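Local atomic coordinates of ABC transporter, substrate binding protein (Polyamine) (Agrobacterium tumefaciens, PDB entry 4EUO), a protein that binds gamma-amino-butanoic acid selectively in the periplasm, probably as the substrate-binding component of an ABC transporter. Residues A[18-23]-A[254-259]; A[60-65]-A[295-300]; A[78-83]-A[240-245]; A[105-110]-A[194-199]; A[145-150]-A[163-168]. One frame throughout, in Å; residues are numbered along the deposited sequence. Where two conformers were deposited one is given.

Interaction 1: residues A[18-23]-A[254-259]; sequences AAWAEK and ADMATA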
# COMPACT_ATOMS: atom_id res chain seq x y z
N ALA A 18 -2.70 -5.40 -16.38
CA ALA A 18 -3.53 -6.46 -16.95
C ALA A 18 -5.00 -6.23 -16.65
O ALA A 18 -5.85 -6.46 -17.51
CB ALA A 18 -3.10 -7.81 -16.39
N ALA A 19 -5.33 -5.81 -15.41
CA ALA A 19 -6.73 -5.64 -15.01
C ALA A 19 -7.43 -4.42 -15.59
O ALA A 19 -8.65 -4.44 -15.73
CB ALA A 19 -6.85 -5.62 -13.50
N TRP A 20 -6.69 -3.32 -15.86
CA TRP A 20 -7.28 -2.03 -16.22
C TRP A 20 -6.95 -1.49 -17.59
O TRP A 20 -7.78 -0.77 -18.16
CB TRP A 20 -6.87 -0.98 -15.15
CG TRP A 20 -7.30 -1.31 -13.75
CD1 TRP A 20 -8.26 -2.22 -13.36
CD2 TRP A 20 -6.81 -0.71 -12.53
NE1 TRP A 20 -8.38 -2.23 -11.99
CE2 TRP A 20 -7.52 -1.30 -11.46
CE3 TRP A 20 -5.83 0.27 -12.25
CZ2 TRP A 20 -7.28 -0.94 -10.13
CZ3 TRP A 20 -5.63 0.64 -10.93
CH2 TRP A 20 -6.33 0.02 -9.89
N ALA A 21 -5.72 -1.68 -18.08
CA ALA A 21 -5.30 -0.99 -19.30
C ALA A 21 -6.07 -1.27 -20.56
O ALA A 21 -6.53 -0.32 -21.19
CB ALA A 21 -3.81 -1.12 -19.52
N GLU A 22 -6.32 -2.56 -20.88
CA GLU A 22 -7.10 -2.86 -22.08
C GLU A 22 -8.54 -2.48 -21.95
O GLU A 22 -9.14 -2.01 -22.92
CB GLU A 22 -6.95 -4.29 -22.51
CG GLU A 22 -5.67 -4.47 -23.29
CD GLU A 22 -5.49 -5.83 -23.93
OE1 GLU A 22 -5.05 -5.87 -25.10
OE2 GLU A 22 -5.81 -6.84 -23.27
N LYS A 23 -9.13 -2.65 -20.75
CA LYS A 23 -10.52 -2.25 -20.53
C LYS A 23 -10.67 -0.77 -20.86
O LYS A 23 -11.64 -0.39 -21.54
CB LYS A 23 -10.93 -2.50 -19.06
CG LYS A 23 -11.33 -3.93 -18.73
CD LYS A 23 -11.70 -4.05 -17.24
CE LYS A 23 -11.90 -5.47 -16.77
NZ LYS A 23 -10.61 -6.26 -16.72
N ALA A 254 -12.52 -6.40 -9.27
CA ALA A 254 -12.45 -7.83 -9.02
C ALA A 254 -11.23 -8.40 -9.75
O ALA A 254 -10.53 -9.24 -9.21
CB ALA A 254 -13.73 -8.51 -9.53
N ASP A 255 -10.96 -7.96 -10.99
CA ASP A 255 -9.81 -8.48 -11.73
C ASP A 255 -8.49 -8.06 -11.11
O ASP A 255 -7.59 -8.89 -11.02
CB ASP A 255 -9.88 -8.06 -13.21
CG ASP A 255 -11.07 -8.68 -13.97
OD1 ASP A 255 -11.72 -9.59 -13.41
OD2 ASP A 255 -11.39 -8.17 -15.04
N MET A 256 -8.40 -6.84 -10.58
CA MET A 256 -7.19 -6.39 -9.89
C MET A 256 -6.99 -7.28 -8.65
O MET A 256 -5.89 -7.75 -8.37
CB MET A 256 -7.38 -4.92 -9.50
CG MET A 256 -6.26 -4.32 -8.63
SD MET A 256 -6.41 -4.75 -6.86
CE MET A 256 -8.04 -4.10 -6.49
N ALA A 257 -8.08 -7.54 -7.90
CA ALA A 257 -7.95 -8.32 -6.68
C ALA A 257 -7.54 -9.76 -6.95
O ALA A 257 -6.66 -10.32 -6.29
CB ALA A 257 -9.29 -8.29 -5.93
N THR A 258 -8.18 -10.38 -7.96
CA THR A 258 -7.84 -11.74 -8.33
C THR A 258 -6.36 -11.83 -8.72
O THR A 258 -5.71 -12.82 -8.37
CB THR A 258 -8.73 -12.15 -9.52
OG1 THR A 258 -10.08 -12.15 -9.08
CG2 THR A 258 -8.38 -13.54 -10.09
N ALA A 259 -5.85 -10.82 -9.44
CA ALA A 259 -4.47 -10.82 -9.95
C ALA A 259 -3.43 -10.48 -8.90
O ALA A 259 -2.26 -10.75 -9.13
CB ALA A 259 -4.35 -9.85 -11.10

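Interaction 2: residues A[60-65]-A[295-300]; sequences EGDYAA and NYWAQH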
# COMPACT_ATOMS: atom_id res chain seq x y z
N GLU A 60 -0.42 6.21 -1.54
CA GLU A 60 -0.91 5.77 -0.24
C GLU A 60 -2.06 6.67 0.21
O GLU A 60 -2.01 7.90 -0.03
CB GLU A 60 0.24 5.78 0.77
CG GLU A 60 1.19 4.61 0.48
CD GLU A 60 2.64 4.83 0.89
OE1 GLU A 60 3.14 5.97 0.80
OE2 GLU A 60 3.30 3.82 1.21
N GLY A 61 -3.05 6.09 0.89
CA GLY A 61 -4.23 6.88 1.26
C GLY A 61 -3.97 8.04 2.19
O GLY A 61 -4.70 9.05 2.13
N ASP A 62 -2.98 7.94 3.07
CA ASP A 62 -2.70 9.07 3.97
C ASP A 62 -2.12 10.26 3.19
O ASP A 62 -2.44 11.41 3.48
CB ASP A 62 -1.78 8.64 5.11
CG ASP A 62 -0.38 8.31 4.67
OD1 ASP A 62 -0.22 7.34 3.88
OD2 ASP A 62 0.55 9.03 5.07
N TYR A 63 -1.27 9.96 2.19
CA TYR A 63 -0.78 11.00 1.31
C TYR A 63 -1.96 11.62 0.54
O TYR A 63 -2.12 12.86 0.52
CB TYR A 63 0.26 10.44 0.33
CG TYR A 63 0.61 11.43 -0.76
CD1 TYR A 63 1.60 12.38 -0.56
CD2 TYR A 63 -0.08 11.42 -1.98
CE1 TYR A 63 1.92 13.30 -1.57
CE2 TYR A 63 0.24 12.33 -2.99
CZ TYR A 63 1.23 13.26 -2.77
OH TYR A 63 1.54 14.15 -3.78
N ALA A 64 -2.85 10.78 -0.05
CA ALA A 64 -3.99 11.29 -0.84
C ALA A 64 -4.85 12.24 -0.04
O ALA A 64 -5.32 13.25 -0.59
CB ALA A 64 -4.85 10.12 -1.29
N ALA A 65 -5.10 11.92 1.24
CA ALA A 65 -6.01 12.70 2.07
C ALA A 65 -5.46 14.05 2.47
O ALA A 65 -6.24 14.88 2.96
CB ALA A 65 -6.45 11.89 3.29
N ASN A 295 -6.39 8.72 8.13
CA ASN A 295 -6.80 10.11 8.33
C ASN A 295 -5.97 10.75 9.45
O ASN A 295 -5.54 11.90 9.34
CB ASN A 295 -8.28 10.16 8.63
CG ASN A 295 -9.10 9.84 7.41
OD1 ASN A 295 -10.07 9.08 7.46
ND2 ASN A 295 -8.70 10.40 6.27
N TYR A 296 -5.68 9.98 10.49
CA TYR A 296 -4.81 10.47 11.55
C TYR A 296 -3.44 10.80 10.98
O TYR A 296 -2.89 11.88 11.23
CB TYR A 296 -4.65 9.39 12.65
CG TYR A 296 -3.69 9.82 13.72
CD1 TYR A 296 -4.12 10.57 14.81
CD2 TYR A 296 -2.34 9.46 13.66
CE1 TYR A 296 -3.23 10.99 15.79
CE2 TYR A 296 -1.44 9.88 14.63
CZ TYR A 296 -1.89 10.63 15.69
OH TYR A 296 -1.00 11.05 16.62
N TRP A 297 -2.89 9.90 10.17
CA TRP A 297 -1.61 10.15 9.53
C TRP A 297 -1.70 11.37 8.60
O TRP A 297 -0.78 12.21 8.62
CB TRP A 297 -1.14 8.91 8.77
CG TRP A 297 -0.36 7.96 9.63
CD1 TRP A 297 -0.85 7.03 10.51
CD2 TRP A 297 1.06 7.83 9.65
NE1 TRP A 297 0.19 6.32 11.07
CE2 TRP A 297 1.37 6.78 10.55
CE3 TRP A 297 2.09 8.43 8.93
CZ2 TRP A 297 2.68 6.34 10.76
CZ3 TRP A 297 3.39 7.99 9.12
CH2 TRP A 297 3.68 6.97 10.03
N ALA A 298 -2.77 11.50 7.82
CA ALA A 298 -2.88 12.65 6.90
C ALA A 298 -2.83 13.96 7.70
O ALA A 298 -2.17 14.90 7.27
CB ALA A 298 -4.20 12.57 6.16
N GLN A 299 -3.47 13.99 8.88
CA GLN A 299 -3.53 15.23 9.70
C GLN A 299 -2.18 15.57 10.32
O GLN A 299 -1.98 16.74 10.70
CB GLN A 299 -4.57 15.07 10.83
CG GLN A 299 -6.01 15.00 10.34
CD GLN A 299 -7.05 14.79 11.45
OE1 GLN A 299 -7.97 13.97 11.35
NE2 GLN A 299 -6.95 15.51 12.55
N HIS A 300 -1.28 14.60 10.46
CA HIS A 300 0.01 14.80 11.12
C HIS A 300 1.15 14.36 10.20
O HIS A 300 2.26 14.08 10.67
CB HIS A 300 0.05 13.92 12.40
CG HIS A 300 -1.10 14.14 13.35
ND1 HIS A 300 -1.03 15.02 14.43
CD2 HIS A 300 -2.32 13.56 13.36
CE1 HIS A 300 -2.22 14.95 15.03
NE2 HIS A 300 -3.03 14.09 14.42

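Interaction 3: residues A[78-83]-A[240-245]; sequences FSVIDK and AMKFIA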
# COMPACT_ATOMS: atom_id res chain seq x y z
N PHE A 78 -16.78 14.01 -9.85
CA PHE A 78 -17.77 13.03 -9.41
C PHE A 78 -19.05 12.98 -10.25
O PHE A 78 -19.96 12.20 -9.95
CB PHE A 78 -18.03 13.10 -7.90
CG PHE A 78 -16.84 12.63 -7.10
CD1 PHE A 78 -16.55 11.27 -7.00
CD2 PHE A 78 -16.03 13.54 -6.43
CE1 PHE A 78 -15.44 10.83 -6.25
CE2 PHE A 78 -14.94 13.10 -5.67
CZ PHE A 78 -14.67 11.75 -5.58
N SER A 79 -19.09 13.72 -11.36
CA SER A 79 -20.19 13.58 -12.32
C SER A 79 -19.79 12.45 -13.29
O SER A 79 -20.63 11.90 -14.00
CB SER A 79 -20.46 14.89 -13.06
OG SER A 79 -19.52 15.14 -14.10
N VAL A 80 -18.47 12.10 -13.30
CA VAL A 80 -17.92 11.04 -14.13
C VAL A 80 -17.64 9.81 -13.24
O VAL A 80 -17.99 8.69 -13.61
CB VAL A 80 -16.66 11.53 -14.87
CG1 VAL A 80 -15.95 10.38 -15.58
CG2 VAL A 80 -17.02 12.64 -15.87
N ILE A 81 -16.95 10.01 -12.10
CA ILE A 81 -16.66 8.92 -11.17
C ILE A 81 -17.91 8.79 -10.29
O ILE A 81 -18.27 9.73 -9.57
CB ILE A 81 -15.37 9.22 -10.36
CG1 ILE A 81 -14.13 9.33 -11.28
CG2 ILE A 81 -15.14 8.15 -9.27
CD1 ILE A 81 -13.06 10.24 -10.74
N ASP A 82 -18.51 7.63 -10.30
CA ASP A 82 -19.71 7.34 -9.53
C ASP A 82 -19.30 6.78 -8.19
O ASP A 82 -18.90 5.62 -8.11
CB ASP A 82 -20.61 6.36 -10.31
CG ASP A 82 -21.86 5.92 -9.55
OD1 ASP A 82 -22.18 6.54 -8.51
OD2 ASP A 82 -22.50 4.94 -9.99
N LYS A 83 -19.42 7.58 -7.14
CA LYS A 83 -19.00 7.16 -5.81
C LYS A 83 -19.98 6.18 -5.15
O LYS A 83 -19.67 5.66 -4.08
CB LYS A 83 -18.69 8.36 -4.90
CG LYS A 83 -19.90 9.26 -4.58
CD LYS A 83 -19.59 10.34 -3.54
CE LYS A 83 -18.83 11.54 -4.07
NZ LYS A 83 -18.79 12.65 -3.09
N ALA A 240 -8.19 11.19 -17.44
CA ALA A 240 -7.78 10.70 -16.11
C ALA A 240 -9.01 10.35 -15.28
O ALA A 240 -9.04 9.29 -14.63
CB ALA A 240 -6.96 11.76 -15.41
N MET A 241 -10.05 11.20 -15.33
CA MET A 241 -11.28 10.93 -14.60
C MET A 241 -11.97 9.68 -15.13
O MET A 241 -12.45 8.87 -14.33
CB MET A 241 -12.24 12.14 -14.63
CG MET A 241 -11.65 13.42 -14.13
SD MET A 241 -11.03 13.28 -12.43
CE MET A 241 -9.96 14.74 -12.39
N LYS A 242 -11.97 9.49 -16.46
CA LYS A 242 -12.55 8.28 -17.05
C LYS A 242 -11.76 7.04 -16.65
O LYS A 242 -12.34 5.96 -16.44
CB LYS A 242 -12.63 8.40 -18.59
CG LYS A 242 -13.67 9.41 -19.06
CD LYS A 242 -13.62 9.55 -20.57
CE LYS A 242 -14.56 10.61 -21.07
NZ LYS A 242 -14.40 10.84 -22.53
N PHE A 243 -10.42 7.19 -16.53
CA PHE A 243 -9.61 6.05 -16.15
C PHE A 243 -9.91 5.65 -14.70
O PHE A 243 -10.05 4.44 -14.43
CB PHE A 243 -8.11 6.38 -16.32
CG PHE A 243 -7.22 5.21 -15.97
CD1 PHE A 243 -6.92 4.24 -16.90
CD2 PHE A 243 -6.76 5.04 -14.66
CE1 PHE A 243 -6.12 3.14 -16.57
CE2 PHE A 243 -5.95 3.94 -14.33
CZ PHE A 243 -5.67 2.98 -15.27
N ILE A 244 -10.06 6.64 -13.82
CA ILE A 244 -10.37 6.33 -12.42
C ILE A 244 -11.75 5.67 -12.32
O ILE A 244 -11.92 4.67 -11.61
CB ILE A 244 -10.23 7.56 -11.54
CG1 ILE A 244 -8.74 7.98 -11.47
CG2 ILE A 244 -10.82 7.31 -10.15
CD1 ILE A 244 -8.48 9.22 -10.66
N ALA A 245 -12.74 6.17 -13.11
CA ALA A 245 -14.07 5.57 -13.11
C ALA A 245 -13.98 4.11 -13.55
O ALA A 245 -14.65 3.25 -12.97
CB ALA A 245 -14.98 6.36 -14.04

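Interaction 4: residues A[105-110]-A[194-199]; sequences IGCNVD and APFGSV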
# COMPACT_ATOMS: atom_id res chain seq x y z
N ILE A 105 3.35 -10.41 8.19
CA ILE A 105 4.69 -10.89 8.48
C ILE A 105 5.01 -11.98 7.48
O ILE A 105 4.54 -13.13 7.61
CB ILE A 105 4.82 -11.37 9.94
CG1 ILE A 105 4.41 -10.24 10.91
CG2 ILE A 105 6.26 -11.82 10.21
CD1 ILE A 105 4.35 -10.66 12.40
N GLY A 106 5.77 -11.60 6.45
CA GLY A 106 6.20 -12.55 5.42
C GLY A 106 7.45 -13.27 5.87
O GLY A 106 8.26 -12.72 6.63
N CYS A 107 7.61 -14.54 5.40
CA CYS A 107 8.72 -15.32 5.86
C CYS A 107 9.20 -16.32 4.82
O CYS A 107 8.41 -17.09 4.29
CB CYS A 107 8.33 -16.02 7.15
SG CYS A 107 9.64 -17.05 7.86
N ASN A 108 10.52 -16.36 4.63
CA ASN A 108 11.16 -17.38 3.78
C ASN A 108 11.37 -18.57 4.75
O ASN A 108 12.40 -18.71 5.43
CB ASN A 108 12.48 -16.82 3.27
CG ASN A 108 13.27 -17.78 2.41
OD1 ASN A 108 13.16 -19.00 2.55
ND2 ASN A 108 14.06 -17.26 1.50
N VAL A 109 10.32 -19.37 4.85
CA VAL A 109 10.21 -20.43 5.85
C VAL A 109 11.37 -21.43 5.89
O VAL A 109 11.88 -21.77 6.96
CB VAL A 109 8.81 -21.11 5.79
CG1 VAL A 109 8.52 -21.75 4.41
CG2 VAL A 109 8.63 -22.12 6.92
N ASP A 110 11.84 -21.84 4.72
CA ASP A 110 12.90 -22.84 4.64
C ASP A 110 14.29 -22.32 4.93
O ASP A 110 15.21 -23.13 5.04
CB ASP A 110 12.83 -23.58 3.29
CG ASP A 110 11.60 -24.46 3.11
OD1 ASP A 110 10.94 -24.79 4.13
OD2 ASP A 110 11.30 -24.81 1.95
N ALA A 194 17.01 -10.82 4.31
CA ALA A 194 16.18 -10.49 5.49
C ALA A 194 15.00 -11.39 5.34
O ALA A 194 14.04 -11.09 4.63
CB ALA A 194 15.77 -9.03 5.49
N PRO A 195 15.10 -12.60 5.91
CA PRO A 195 14.13 -13.65 5.60
C PRO A 195 12.73 -13.49 6.15
O PRO A 195 11.84 -14.26 5.82
CB PRO A 195 14.80 -14.92 6.11
CG PRO A 195 15.63 -14.43 7.26
CD PRO A 195 16.19 -13.11 6.77
N PHE A 196 12.53 -12.47 6.98
CA PHE A 196 11.19 -12.17 7.46
C PHE A 196 11.07 -10.68 7.70
O PHE A 196 12.08 -9.99 7.84
CB PHE A 196 10.76 -13.02 8.68
CG PHE A 196 11.83 -13.23 9.73
CD1 PHE A 196 12.29 -12.17 10.50
CD2 PHE A 196 12.39 -14.48 9.95
CE1 PHE A 196 13.29 -12.35 11.47
CE2 PHE A 196 13.37 -14.67 10.94
CZ PHE A 196 13.81 -13.61 11.69
N GLY A 197 9.85 -10.19 7.69
CA GLY A 197 9.62 -8.78 7.90
C GLY A 197 8.19 -8.42 7.67
O GLY A 197 7.35 -9.28 7.37
N SER A 198 7.93 -7.12 7.80
CA SER A 198 6.59 -6.55 7.60
C SER A 198 6.50 -6.08 6.16
O SER A 198 7.22 -5.15 5.77
CB SER A 198 6.36 -5.40 8.54
OG SER A 198 5.09 -4.86 8.22
N VAL A 199 5.66 -6.71 5.36
CA VAL A 199 5.60 -6.48 3.93
C VAL A 199 4.18 -6.34 3.44
O VAL A 199 3.22 -6.76 4.11
CB VAL A 199 6.29 -7.67 3.17
CG1 VAL A 199 7.77 -7.76 3.54
CG2 VAL A 199 5.60 -8.99 3.50

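Interaction 5: residues A[145-150]-A[163-168]; sequences AALLAD and DRAFKK. With SO4 (sulfate ion), chain F.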
# COMPACT_ATOMS: atom_id res chain seq x y z
N ALA A 145 3.28 -1.36 14.18
CA ALA A 145 3.78 -2.70 14.47
C ALA A 145 4.69 -2.67 15.71
O ALA A 145 4.60 -3.59 16.55
CB ALA A 145 4.52 -3.25 13.27
N ALA A 146 5.56 -1.66 15.83
CA ALA A 146 6.44 -1.55 17.01
C ALA A 146 5.59 -1.39 18.28
O ALA A 146 5.89 -2.03 19.31
CB ALA A 146 7.34 -0.33 16.84
N LEU A 147 4.52 -0.60 18.23
CA LEU A 147 3.68 -0.38 19.40
C LEU A 147 2.94 -1.66 19.75
O LEU A 147 2.87 -2.01 20.95
CB LEU A 147 2.73 0.79 19.13
CG LEU A 147 3.40 2.16 19.11
CD1 LEU A 147 2.55 3.18 18.41
CD2 LEU A 147 3.79 2.62 20.53
N LEU A 148 2.43 -2.38 18.75
CA LEU A 148 1.76 -3.67 19.00
C LEU A 148 2.73 -4.66 19.59
O LEU A 148 2.36 -5.38 20.53
CB LEU A 148 1.16 -4.24 17.73
CG LEU A 148 0.02 -3.41 17.11
CD1 LEU A 148 -0.19 -3.80 15.64
CD2 LEU A 148 -1.27 -3.53 17.90
N ALA A 149 3.96 -4.71 19.07
CA ALA A 149 4.99 -5.62 19.59
C ALA A 149 5.32 -5.26 21.03
O ALA A 149 5.72 -6.16 21.79
CB ALA A 149 6.23 -5.50 18.74
N ASP A 150 5.16 -3.98 21.41
CA ASP A 150 5.43 -3.48 22.75
C ASP A 150 4.21 -3.59 23.68
O ASP A 150 4.23 -3.02 24.78
CB ASP A 150 5.98 -2.05 22.72
CG ASP A 150 6.72 -1.66 23.98
OD1 ASP A 150 7.51 -2.50 24.49
OD2 ASP A 150 6.60 -0.49 24.38
N ASP A 163 7.57 8.27 20.83
CA ASP A 163 8.75 7.98 21.65
C ASP A 163 8.78 6.53 22.02
O ASP A 163 9.83 5.89 21.93
CB ASP A 163 8.74 8.86 22.91
CG ASP A 163 9.18 10.30 22.69
OD1 ASP A 163 9.72 10.60 21.59
OD2 ASP A 163 8.99 11.12 23.61
N ARG A 164 7.62 5.97 22.36
CA ARG A 164 7.56 4.56 22.74
C ARG A 164 7.88 3.68 21.52
O ARG A 164 8.61 2.69 21.63
CB ARG A 164 6.18 4.25 23.30
CG ARG A 164 5.98 2.82 23.71
CD ARG A 164 4.63 2.64 24.34
NE ARG A 164 4.41 1.25 24.73
CZ ARG A 164 3.38 0.83 25.47
NH1 ARG A 164 2.46 1.70 25.88
NH2 ARG A 164 3.28 -0.44 25.82
N ALA A 165 7.32 4.02 20.34
CA ALA A 165 7.58 3.25 19.13
C ALA A 165 9.05 3.28 18.78
O ALA A 165 9.62 2.23 18.45
CB ALA A 165 6.76 3.80 17.98
N PHE A 166 9.69 4.46 18.86
CA PHE A 166 11.10 4.56 18.51
C PHE A 166 11.99 3.81 19.51
O PHE A 166 12.96 3.17 19.11
CB PHE A 166 11.51 6.04 18.41
CG PHE A 166 10.86 6.82 17.29
CD1 PHE A 166 10.70 6.26 16.02
CD2 PHE A 166 10.46 8.14 17.47
CE1 PHE A 166 10.10 7.00 14.98
CE2 PHE A 166 9.90 8.88 16.42
CZ PHE A 166 9.69 8.29 15.19
N LYS A 167 11.61 3.85 20.82
CA LYS A 167 12.39 3.06 21.79
C LYS A 167 12.29 1.57 21.48
O LYS A 167 13.29 0.86 21.58
CB LYS A 167 11.89 3.32 23.22
CG LYS A 167 12.35 4.67 23.73
CD LYS A 167 11.88 4.97 25.15
CE LYS A 167 12.43 6.28 25.66
NZ LYS A 167 11.89 6.61 27.01
N LYS A 168 11.11 1.09 21.06
CA LYS A 168 10.94 -0.32 20.72
C LYS A 168 11.74 -0.65 19.43
O LYS A 168 12.42 -1.67 19.36
CB LYS A 168 9.45 -0.66 20.53
CG LYS A 168 9.17 -2.16 20.24
CD LYS A 168 9.71 -3.11 21.33
CE LYS A 168 9.08 -4.45 21.12
NZ LYS A 168 9.64 -5.46 22.06
S SO4 F . 5.10 11.58 21.32
O1 SO4 F . 5.27 12.87 20.68
O2 SO4 F . 4.57 11.78 22.69
O3 SO4 F . 4.17 10.74 20.56
O4 SO4 F . 6.42 10.97 21.34
O HOH W 1 8.96 1.01 23.94
O HOH W 2 8.67 -4.82 24.47

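Interaction 1: residues A[18-23]-A[254-259]
Ala19 and Met256 bring two helices together: their CA atoms lie 5.2 Å apart, and the short axes of 18-23 and 254-259 approach to 8.8 Å while running roughly antiparallel, at 146°. Such closeness is possible because Ala19 offers only a methyl group, whose CB sits 3.5 Å from the backbone N of Met256 and also touches the CB of Asp255. On one side of this alanine Trp20 lies alongside Met256, both side chains pointing the same way, with the indole atom CZ2 3.8 Å from Met256 CG. The first torsion of Met256 sets its CG anti to the backbone N (174°), and bends further on lead the thioether away from the helix pair. At the partly exposed edge of the pair, Lys23, bent at its last torsion, donates from NZ to the anti lone pair of Asp255 OD2 at 2.7 Å in a salt bridge. The same ammonium also bonds to Ala19 O at 2.9 Å, while Asp255 OD1 is held by Gln251. This is antiparallel packing of helices 10-28 and 250-260 in a periplasmic binding protein, an alanine at their closest approach and Met256 resting on the pocket residue Phe99, in the second shell of the site.

Interaction 2: residues A[60-65]-A[295-300]
Apolar contact between Ala65 and Ala298, whose CB atoms are 3.7 Å apart, joins the helical parts of 60-65 and 295-300. Asp62 adds its methylene to the same surface: its CB meets Trp297 CB at 3.7 Å, and the two side chains lie next to each other, pointing the same way. The carboxylate stands steeply to the indole, with planes 79° apart, and the ring itself leads away toward Pro140 and Ile304. At the outer margin the amide nitrogen of Asn295 approaches Ala65 CB. The helix axes cross at -53° and come within 7.8 Å, a closeness consistent with the small Ala65 and Ala298. In this binding-protein fold, helix 61-67 follows strand 56-60, and Glu60, at the N-cap position, belongs to the gamma-amino-butanoic acid pocket; the contact therefore packs helix 294-299 against the helix that starts right after this pocket residue. Backbone and side chain also meet directly, Asp62 O lying 3.4 Å from Ala298 CB. The polar partners lie beyond the two segments. Asp62 OD2 forms a salt bridge with Arg301, in the helix following 294-299, and Trp297 NE1 is hydrogen-bonded to Glu144 OE2.

Interaction 3: residues A[78-83]-A[240-245]
Met241 is the first residue of helix 240-245 to meet the loop 78-83, and it does so with both backbone and side chain. Its carbonyl O lies 3.5 Å from Ile81 CG1, so the isoleucine packs against the main chain of this helical turn as well as against side chains. The thioether, bent at chi2, leads away from the loop, yet its SD still passes 4.0 Å from Ile81 CD1. The exposed Val80 touches the same turn: its CG1, anti to the backbone N (chi1 172°), approaches Met241 CB at 4.2 Å. Lys242 contributes the aliphatic start of its chain, with CG 4.3 Å from that same Val80 methyl group. Three residues after Met241, Ile244 meets the tip of Ile81, the CG2 of the former lying 3.7 Å from the CD1 of the latter as the two branched chains cross at a slant. Ala245 completes the surface. Its small CB fits between the loop residues, 3.8 Å from Val80 O and 4.1 Å from Ile81 CG1, and the CA atoms of Ile81 and Ala245 come as close as 4.7 Å. The contact is thus wholly one of van der Waals packing, with Ile81 as the buried member of the loop and Val80 as the exposed one. Helix 237-247 is held between this loop and the central sheet: Ile244 also packs on Val56 of strand 56-60 and Val96 of strand 96-107, while Phe243 reaches helix 10-28, touching Trp20 and meeting Phe24 edge-to-face.

Interaction 4: residues A[105-110]-A[194-199]
Gly106 and Gly197 pair through two backbone hydrogen bonds, Gly106 N to Gly197 O at 3.0 Å and Gly197 N to Gly106 O at 3.2 Å. The first is bent at the hydrogen (138°). A third bond, from Asn108 N to Pro195 O, is shorter at 2.8 Å and much straighter, at 169°, and it continues the pairing just past the end of the strand. Close CA-H...O contacts accompany these bonds: Phe196 CA lies 3.1 Å from Gly106 O, and Ile105 CA is similarly close to Gly197 O. The result is an antiparallel pair of strands, 96-107 with 196-200, within the mixed sheet of this periplasmic binding protein, where Ile105-Ser198 and Cys107-Phe196 form the non-hydrogen-bonded pairs flanking the glycines. Side chains add to the backbone match. Cys107 and Phe196 share one face of the sheet and touch through their CB atoms at 4.2 Å, with Cys107 SG at the edge of the phenyl ring. Phe196 CG is set between its backbone N and carbonyl carbon (chi1 42°), and the ring leads away to Pro116 and Leu122. Val199 CG2 lies 3.9 Å from Gly106 N, close packing that the absence of a side chain on Gly106 allows. Beyond the pair, a disulfide ties Cys107 to Cys115, and Asn108, at the centre of an inverse gamma turn, sends its ND2 to Ile189 O. The strands continue the sheet on both flanks, Ile105 bonding through its backbone to Ser217, and Phe196 to Thr133.

Interaction 5: residues A[145-150]-A[163-168]
Asp150 OD2 accepts a hydrogen bond from Arg164 NE at 2.8 Å, as part of a salt bridge, and another from a water that also donates to Arg164 O. The aspartate directly follows helix 142-149, and the arginine belongs to helix 162-170; these are two successive helices of the binding-protein fold, joined by a loop, with axes at 80°. Arg164 grips Asp150 side-on with two nitrogens, since its NH2 also donates to Asp150 O at 2.9 Å, from above that carbonyl's plane. The carboxylate and guanidinium planes stand almost perpendicular, 89° apart, yet OD2 lies close to the guanidinium plane, at its edge. An extended chain from CG to NE takes the arginine obliquely past Leu147, whose CD2 is 3.9 Å from Arg164 CG. Next to this bridge the helices meet through Leu147 and two alanines. Leu147 CG touches Ala165 CB at 3.9 Å, and Ala146 CB rests against the carbonyl of Ala165. Lys168 packs its aliphatic chain on Ala146, Ala149 and Asp150, its CG anti to the backbone N (-177°) and lying 3.4 Å from Ala146 O. At the start of 163-168, Asp163 N donates to a sulfate ion, probably from the crystallisation liquor, which Leu162 N and Arg307 also hold. A further water bridges Asp150 and Lys168, donating to Asp150 OD1 and accepting from Lys168 NZ at 2.7 Å.

How the interactions relate
Interactions 1 and 4 are buried, whereas interactions 2, 3 and 5 are only partly so. Interactions 1 and 3 share a neighbourhood: helices 237-247 and 250-260 follow each other in the chain, and Trp20 of interaction 1 touches Phe243 of interaction 3. Interaction 5 lies on the opposite side of the chain's centre from both, its centre about 40 Å from that of interaction 3. Chemistry follows place. Interaction 4, within the sheet, relies on backbone hydrogen bonds; interaction 3 is apolar; interactions 1 and 5 combine alanine packing with a salt bridge at a partly exposed edge. Interaction 2 is again alanine-based, but its aspartate finds its charged partner beyond the two segments; its segment 60-65 alone holds a pocket residue, Glu60, which takes no part in the contact.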